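Local coordinates for SnoaL-like domain-containing protein (Methylibium petroleiphilum PM1, PDB 3G16) that is of unknown function but has the cystatin-like fold of the SnoaL-like family, whose cone-shaped pocket may bind a small molecule, at the interface of chains A and B. Numbering follows the deposited sequence. Chains: chain A/B, uncharacterized protein with cystatin-like fold.

The interface of chains A and B. Residues chain A 126-129, 135; chain B 124, 126-127.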
ATOM      1  N   SER A 126      -2.050 -10.498   0.136  1.00 15.77           N
ATOM      2  CA  SER A 126      -2.553 -11.710   0.736  1.00 15.53           C
ATOM      3  C   SER A 126      -4.082 -11.646   0.708  1.00 16.17           C
ATOM      4  O   SER A 126      -4.652 -10.578   0.927  1.00 16.43           O
ATOM      5  CB  SER A 126      -1.988 -11.845   2.143  1.00 17.31           C
ATOM      6  OG  SER A 126      -2.407 -13.063   2.732  1.00 18.03           O
ATOM      7  N   PRO A 127      -4.754 -12.759   0.419  1.00 18.13           N
ATOM      8  CA  PRO A 127      -6.202 -12.674   0.362  1.00 19.89           C
ATOM      9  C   PRO A 127      -6.839 -12.313   1.700  1.00 17.86           C
ATOM     10  O   PRO A 127      -6.259 -12.523   2.768  1.00 18.43           O
ATOM     11  CB  PRO A 127      -6.605 -14.087  -0.107  1.00 20.12           C
ATOM     12  CG  PRO A 127      -5.565 -14.948   0.264  1.00 19.99           C
ATOM     13  CD  PRO A 127      -4.275 -14.113   0.148  1.00 18.31           C
ATOM     14  N   GLN A 128      -8.076 -11.845   1.639  1.00 18.81           N
ATOM     15  CA  GLN A 128      -8.817 -11.512   2.834  1.00 19.39           C
ATOM     16  C   GLN A 128      -8.997 -12.735   3.693  1.00 17.95           C
ATOM     17  O   GLN A 128      -9.459 -13.779   3.190  1.00 18.79           O
ATOM     18  CB  GLN A 128     -10.167 -10.959   2.467  1.00 21.40           C
ATOM     19  CG  GLN A 128     -10.074  -9.726   1.656  1.00 25.11           C
ATOM     20  CD  GLN A 128     -11.420  -9.291   1.170  1.00 29.20           C
ATOM     21  OE1 GLN A 128     -12.364  -9.125   1.963  1.00 31.15           O
ATOM     22  NE2 GLN A 128     -11.525  -9.060  -0.145  1.00 31.37           N
ATOM     23  N   ALA A 129      -8.660 -12.617   4.970  1.00 18.66           N
ATOM     24  CA  ALA A 129      -8.795 -13.733   5.915  1.00 19.30           C
ATOM     25  C   ALA A 129     -10.294 -13.976   6.154  1.00 22.38           C
ATOM     26  O   ALA A 129     -11.058 -13.048   6.371  1.00 22.77           O
ATOM     27  CB  ALA A 129      -8.083 -13.426   7.248  1.00 19.22           C
ATOM     28  N   LEU A 135     -10.547  -6.175   8.993  1.00 14.42           N
ATOM     29  CA  LEU A 135      -9.214  -6.437   8.468  1.00 13.83           C
ATOM     30  C   LEU A 135      -8.517  -5.081   8.348  1.00 14.43           C
ATOM     31  O   LEU A 135      -8.724  -4.353   7.382  1.00 14.20           O
ATOM     32  CB  LEU A 135      -9.335  -7.186   7.145  1.00 14.50           C
ATOM     33  CG  LEU A 135      -9.766  -8.646   7.253  1.00 14.67           C
ATOM     34  CD1 LEU A 135     -10.111  -9.225   5.904  1.00 16.46           C
ATOM     35  CD2 LEU A 135      -8.633  -9.441   7.944  1.00 16.63           C
TER
ATOM     36  N   TYR B 124      -3.898  -5.566   0.854  1.00 15.58           N
ATOM     37  CA  TYR B 124      -4.862  -5.575   1.962  1.00 15.32           C
ATOM     38  C   TYR B 124      -4.203  -5.611   3.318  1.00 15.65           C
ATOM     39  O   TYR B 124      -3.117  -6.169   3.516  1.00 16.14           O
ATOM     40  CB  TYR B 124      -5.712  -6.828   1.891  1.00 16.81           C
ATOM     41  CG  TYR B 124      -6.546  -6.998   0.658  1.00 17.04           C
ATOM     42  CD1 TYR B 124      -6.940  -5.915  -0.131  1.00 17.18           C
ATOM     43  CD2 TYR B 124      -7.007  -8.257   0.299  1.00 16.79           C
ATOM     44  CE1 TYR B 124      -7.760  -6.115  -1.264  1.00 18.32           C
ATOM     45  CE2 TYR B 124      -7.824  -8.426  -0.824  1.00 18.37           C
ATOM     46  CZ  TYR B 124      -8.205  -7.352  -1.566  1.00 18.69           C
ATOM     47  OH  TYR B 124      -9.010  -7.526  -2.696  1.00 20.63           O
ATOM     48  N   SER B 126      -4.555  -7.623   5.550  1.00 14.92           N
ATOM     49  CA  SER B 126      -4.919  -8.971   5.866  1.00 16.27           C
ATOM     50  C   SER B 126      -3.630  -9.753   6.115  1.00 17.13           C
ATOM     51  O   SER B 126      -2.673  -9.583   5.373  1.00 17.41           O
ATOM     52  CB  SER B 126      -5.682  -9.582   4.683  1.00 17.94           C
ATOM     53  OG  SER B 126      -6.210 -10.869   5.018  1.00 18.29           O
ATOM     54  N   PRO B 127      -3.629 -10.618   7.130  1.00 18.35           N
ATOM     55  CA  PRO B 127      -2.410 -11.367   7.448  1.00 19.74           C
ATOM     56  C   PRO B 127      -2.012 -12.346   6.332  1.00 20.09           C
ATOM     57  O   PRO B 127      -2.822 -12.734   5.513  1.00 18.44           O
ATOM     58  CB  PRO B 127      -2.763 -12.051   8.761  1.00 20.99           C
ATOM     59  CG  PRO B 127      -4.181 -12.229   8.754  1.00 19.99           C
ATOM     60  CD  PRO B 127      -4.740 -11.009   7.994  1.00 18.65           C
TER
HETATM   61  O   HOH W   1      -5.074 -14.216   4.808  1.00 29.93           O
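A:Ser126 and A:Pro127 meet B:Ser126 and B:Pro127 across the two-fold axis as extended loop segments, with nearly the same backbone torsions in the two chains. Each serine hydroxyl reaches over to the other chain's proline carbonyl: A:Ser126 OG donates to B:Pro127 O at 2.8 Å, and B:Ser126 OG returns the bond to A:Pro127 O at 2.8 Å. Both hydroxyls stand anti to their own backbone N (chi1 -177° in A:Ser126), a setting that points them across the axis. Each donor comes in well bent from the C=O direction and tilted about 30° from the carbonyl plane. One water bridges the same two carbonyls, 2.9 Å from A:Pro127 O and 2.8 Å from B:Pro127 O, and each of these oxygens thus meets a hydroxyl and a water. B:Ser126 OG also accepts a weak, bent bond from the backbone A:Ala129 N at 3.0 Å, while the methyl groups of A:Ala129 and A:Leu135 border the B:Pro127 ring at its CD. To one side of the serine pair, A:Gln128 lies on one face of the B:Tyr124 ring, above and slightly outside its CD2/CE2 side, with the aliphatic CG 3.6 Å from CE2. The extended glutamine chain holds its terminal amide upright beside that rim, nearly perpendicular to the ring (89°), with NE2 its nearer end and OE1 turned away; no hydrogen bond is made. From the other side of the ring plane, the backbone carbonyl A:Ser126 O approaches beside the rim, 3.4 Å from CD2, as a plain contact. An alanine in place of B:Tyr124 would probably leave the A:Gln128 side chain without its aromatic neighbour and freer to turn. B:Tyr124 ends strand 116-124, and the serine-proline segment begins two positions farther on, in the loop. The patch joins the loops that leave this strand in the two subunits, with the strand's last residue and the short strand 134-135 at its borders, in a dimer that may be the biological one.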